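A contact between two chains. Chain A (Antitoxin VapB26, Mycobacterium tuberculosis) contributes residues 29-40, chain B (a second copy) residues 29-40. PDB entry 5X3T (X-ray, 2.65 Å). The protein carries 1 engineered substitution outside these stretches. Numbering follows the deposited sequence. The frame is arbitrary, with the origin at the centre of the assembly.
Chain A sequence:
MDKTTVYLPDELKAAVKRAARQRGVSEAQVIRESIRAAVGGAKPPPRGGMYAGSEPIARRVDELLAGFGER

Chain A (29-40) QVIRESIRAAVG
Chain B, residues 29-40: QVIRESIRAAVG

The apolar centre of the contact is built from isoleucines. Ile A35 and Ile B35 leave their helices sideways relative to the partner, but with chi1 m and chi2 t their ends come nearer to it. Ile A35 CD1 thus lies 4.0 Å from Ile B31 CG2, and Ile B35 CD1 lies 3.9 Å from Ile A31 CG2. Ile A31 and Ile B31 have the same m, t rotamers. These are van der Waals distances between methyl groups, and all four isoleucines are buried in the assembly.

The frame that brings them together is a crossing of two copies of the same helix, residues 29-39 in each chain, at 101° between their N-to-C directions, with axes only 7.9 Å apart at closest approach. The crossing lies at residues 34 and 35: the CA atoms of Ser A34 and Ile B35 are 5.2 Å apart, and those of Ile A35 and Ser B34 are 5.1 Å apart. This reciprocal register makes nearly every contact occur twice, once in each sense.

A second apolar pairing joins positions 30 and 39. The CA-to-CB bonds of Val A39 and Val B39 (both chi1 m) point toward the partner, whereas those of Val A30 and Val B30 (both t) point sideways. Val A39 CG1 approaches Val B30 CG1 to 3.6 Å, while Val A30 CG1 and Val B39 CG1 are 3.9 Å apart, so the two copies match closely but not exactly.

The close approach of the axes brings the small serine side chains against backbone. The CA-to-CB bonds of Ser A34 and Ser B34 point toward the partner; Ser A34 CB is 3.9 Å from Ile B35 CA, and Ser B34 CB is 3.7 Å from Ile A35 CA. Each hydroxyl is turned back to its own helix: with chi1 m, Ser A34 OG donates to Val A30 O at 2.7 Å, and Ser B34 OG donates to Val B30 O at the same distance. The oxygens also meet alanine methyls, Ser A34 OG lying 3.2 Å from Ala B38 CB and Ser B34 OG 3.1 Å from Ala A38 CB. These are tight contacts without hydrogen bonding, since a methyl offers no polar hydrogen.

No direct hydrogen bond crosses the contact. Its polar link is a single water, which donates to Ser A34 O at 2.9 Å and to Ser B34 O at 2.7 Å. Those carbonyls also accept helical bonds: Ala A38 N donates to Ser A34 O, and Ala B38 N to Ser B34 O, each at 3.0 Å.

Farther out, the CA-to-CB bonds of the arginines at 32 and 36 point away in both chains, and these side chains make no contact with the opposing stretch. Within chain A, Gln A29 NE2 donates to Glu A33 OE2 at a very short 2.5 Å. Regular i+4 backbone bonds continue to Gly A40 and Gly B40, where helical phi/psi ends: phi is 75° at Gly A40 and -86° at Gly B40. The two stretches together bury 436 Å².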

# COMPACT_ATOMS: atom_id res chain seq x y z
N GLN A 29 -11.21 -6.07 -21.32
CA GLN A 29 -12.49 -5.37 -21.24
C GLN A 29 -12.89 -5.08 -19.80
O GLN A 29 -13.35 -3.98 -19.49
CB GLN A 29 -13.59 -6.17 -21.94
CG GLN A 29 -14.91 -5.42 -22.05
CD GLN A 29 -16.09 -6.31 -22.39
OE1 GLN A 29 -15.97 -7.23 -23.21
NE2 GLN A 29 -17.24 -6.04 -21.79
N VAL A 30 -12.70 -6.07 -18.92
CA VAL A 30 -12.97 -5.89 -17.50
C VAL A 30 -12.15 -4.73 -16.94
O VAL A 30 -12.67 -3.86 -16.24
CB VAL A 30 -12.64 -7.17 -16.70
CG1 VAL A 30 -12.81 -6.93 -15.20
CG2 VAL A 30 -13.51 -8.34 -17.16
N ILE A 31 -10.86 -4.72 -17.28
CA ILE A 31 -9.97 -3.66 -16.82
C ILE A 31 -10.41 -2.28 -17.32
O ILE A 31 -10.53 -1.33 -16.53
CB ILE A 31 -8.51 -3.94 -17.25
CG1 ILE A 31 -7.95 -5.14 -16.47
CG2 ILE A 31 -7.64 -2.71 -17.02
CD1 ILE A 31 -6.61 -5.62 -16.98
N ARG A 32 -10.66 -2.16 -18.62
CA ARG A 32 -11.11 -0.89 -19.21
C ARG A 32 -12.39 -0.38 -18.55
O ARG A 32 -12.48 0.79 -18.17
CB ARG A 32 -11.33 -1.04 -20.72
CG ARG A 32 -11.78 0.25 -21.40
CD ARG A 32 -11.65 0.19 -22.92
NE ARG A 32 -10.35 -0.32 -23.35
CZ ARG A 32 -10.03 -0.59 -24.61
NH1 ARG A 32 -10.91 -0.40 -25.58
NH2 ARG A 32 -8.82 -1.05 -24.91
N GLU A 33 -13.36 -1.28 -18.41
CA GLU A 33 -14.63 -0.92 -17.78
C GLU A 33 -14.44 -0.47 -16.34
O GLU A 33 -15.07 0.50 -15.91
CB GLU A 33 -15.61 -2.10 -17.84
CG GLU A 33 -16.13 -2.40 -19.24
CD GLU A 33 -17.05 -3.60 -19.28
OE1 GLU A 33 -17.37 -4.13 -18.19
OE2 GLU A 33 -17.46 -4.02 -20.38
N SER A 34 -13.59 -1.17 -15.59
CA SER A 34 -13.31 -0.80 -14.20
C SER A 34 -12.76 0.62 -14.13
O SER A 34 -13.27 1.48 -13.39
CB SER A 34 -12.33 -1.78 -13.56
OG SER A 34 -12.79 -3.12 -13.67
N ILE A 35 -11.72 0.86 -14.92
CA ILE A 35 -11.08 2.17 -14.98
C ILE A 35 -12.06 3.29 -15.35
O ILE A 35 -12.12 4.31 -14.66
CB ILE A 35 -9.92 2.18 -15.99
CG1 ILE A 35 -8.83 1.20 -15.57
CG2 ILE A 35 -9.34 3.57 -16.11
CD1 ILE A 35 -7.77 0.98 -16.63
N ARG A 36 -12.82 3.10 -16.43
CA ARG A 36 -13.84 4.07 -16.83
C ARG A 36 -14.84 4.33 -15.72
O ARG A 36 -15.25 5.46 -15.49
CB ARG A 36 -14.58 3.61 -18.09
CG ARG A 36 -15.76 4.51 -18.44
CD ARG A 36 -16.15 4.41 -19.91
NE ARG A 36 -17.36 5.18 -20.19
CZ ARG A 36 -17.45 6.12 -21.13
NH1 ARG A 36 -16.40 6.43 -21.87
NH2 ARG A 36 -18.60 6.76 -21.32
N ALA A 37 -15.23 3.26 -15.04
CA ALA A 37 -16.16 3.38 -13.93
C ALA A 37 -15.59 4.25 -12.82
O ALA A 37 -16.32 5.02 -12.20
CB ALA A 37 -16.52 2.01 -13.39
N ALA A 38 -14.29 4.12 -12.55
CA ALA A 38 -13.69 4.92 -11.47
C ALA A 38 -13.40 6.38 -11.85
O ALA A 38 -13.79 7.29 -11.13
CB ALA A 38 -12.42 4.25 -10.97
N VAL A 39 -12.70 6.60 -12.96
CA VAL A 39 -12.27 7.95 -13.34
C VAL A 39 -13.13 8.66 -14.38
O VAL A 39 -12.89 9.83 -14.68
CB VAL A 39 -10.84 7.95 -13.89
CG1 VAL A 39 -9.88 7.40 -12.85
CG2 VAL A 39 -10.76 7.15 -15.17
N GLY A 40 -14.12 7.96 -14.93
CA GLY A 40 -14.96 8.54 -15.98
C GLY A 40 -14.28 8.62 -17.34
O GLY A 40 -13.15 8.18 -17.53
N GLN B 29 -1.41 3.61 -9.64
CA GLN B 29 -2.19 3.42 -8.43
C GLN B 29 -3.68 3.69 -8.66
O GLN B 29 -4.53 2.94 -8.17
CB GLN B 29 -1.66 4.33 -7.32
CG GLN B 29 -2.10 3.92 -5.93
CD GLN B 29 -1.45 4.77 -4.85
OE1 GLN B 29 -0.31 5.21 -5.00
NE2 GLN B 29 -2.17 5.00 -3.76
N VAL B 30 -3.98 4.74 -9.41
CA VAL B 30 -5.36 5.03 -9.81
C VAL B 30 -5.96 3.83 -10.53
O VAL B 30 -7.08 3.40 -10.23
CB VAL B 30 -5.44 6.27 -10.73
CG1 VAL B 30 -6.79 6.32 -11.44
CG2 VAL B 30 -5.20 7.54 -9.94
N ILE B 31 -5.20 3.29 -11.48
CA ILE B 31 -5.64 2.11 -12.22
C ILE B 31 -5.90 0.91 -11.31
O ILE B 31 -6.98 0.29 -11.36
CB ILE B 31 -4.62 1.73 -13.31
CG1 ILE B 31 -4.62 2.79 -14.42
CG2 ILE B 31 -4.95 0.36 -13.89
CD1 ILE B 31 -3.48 2.67 -15.40
N ARG B 32 -4.91 0.59 -10.47
CA ARG B 32 -5.06 -0.52 -9.53
C ARG B 32 -6.28 -0.39 -8.63
O ARG B 32 -7.02 -1.35 -8.44
CB ARG B 32 -3.81 -0.66 -8.65
CG ARG B 32 -2.62 -1.30 -9.34
CD ARG B 32 -1.51 -1.58 -8.36
NE ARG B 32 -0.77 -0.37 -8.04
CZ ARG B 32 0.32 0.03 -8.70
NH1 ARG B 32 0.79 -0.71 -9.70
NH2 ARG B 32 0.93 1.15 -8.36
N GLU B 33 -6.50 0.80 -8.09
CA GLU B 33 -7.65 0.99 -7.20
C GLU B 33 -8.97 0.95 -7.95
O GLU B 33 -9.99 0.51 -7.40
CB GLU B 33 -7.53 2.30 -6.42
CG GLU B 33 -6.43 2.27 -5.37
CD GLU B 33 -6.40 3.52 -4.53
OE1 GLU B 33 -6.23 4.62 -5.11
OE2 GLU B 33 -6.55 3.41 -3.30
N SER B 34 -8.97 1.41 -9.20
CA SER B 34 -10.15 1.27 -10.05
C SER B 34 -10.53 -0.20 -10.15
O SER B 34 -11.67 -0.61 -9.85
CB SER B 34 -9.88 1.82 -11.45
OG SER B 34 -9.52 3.19 -11.41
N ILE B 35 -9.54 -1.00 -10.55
CA ILE B 35 -9.74 -2.43 -10.72
C ILE B 35 -10.17 -3.12 -9.43
O ILE B 35 -11.07 -3.96 -9.45
CB ILE B 35 -8.47 -3.10 -11.26
CG1 ILE B 35 -8.17 -2.55 -12.66
CG2 ILE B 35 -8.63 -4.60 -11.29
CD1 ILE B 35 -6.83 -2.95 -13.20
N ARG B 36 -9.54 -2.77 -8.31
CA ARG B 36 -9.89 -3.38 -7.04
C ARG B 36 -11.33 -3.05 -6.65
O ARG B 36 -12.08 -3.93 -6.22
CB ARG B 36 -8.94 -2.93 -5.93
CG ARG B 36 -9.17 -3.66 -4.62
CD ARG B 36 -8.22 -3.18 -3.53
NE ARG B 36 -6.87 -2.95 -4.02
CZ ARG B 36 -5.97 -3.91 -4.23
NH1 ARG B 36 -6.28 -5.18 -4.00
NH2 ARG B 36 -4.76 -3.60 -4.68
N ALA B 37 -11.71 -1.78 -6.81
CA ALA B 37 -13.06 -1.36 -6.47
C ALA B 37 -14.08 -2.09 -7.32
O ALA B 37 -15.18 -2.40 -6.85
CB ALA B 37 -13.20 0.14 -6.65
N ALA B 38 -13.73 -2.37 -8.57
CA ALA B 38 -14.64 -3.15 -9.41
C ALA B 38 -14.72 -4.64 -9.05
O ALA B 38 -15.80 -5.14 -8.74
CB ALA B 38 -14.24 -3.01 -10.87
N VAL B 39 -13.59 -5.33 -9.08
CA VAL B 39 -13.59 -6.79 -8.89
C VAL B 39 -13.18 -7.31 -7.50
O VAL B 39 -13.12 -8.53 -7.29
CB VAL B 39 -12.70 -7.49 -9.95
CG1 VAL B 39 -13.25 -7.23 -11.35
CG2 VAL B 39 -11.26 -7.04 -9.85
N GLY B 40 -12.87 -6.42 -6.55
CA GLY B 40 -12.43 -6.86 -5.23
C GLY B 40 -13.55 -7.15 -4.26
O GLY B 40 -14.73 -7.00 -4.59
O HOH W 1 -13.85 0.71 -10.69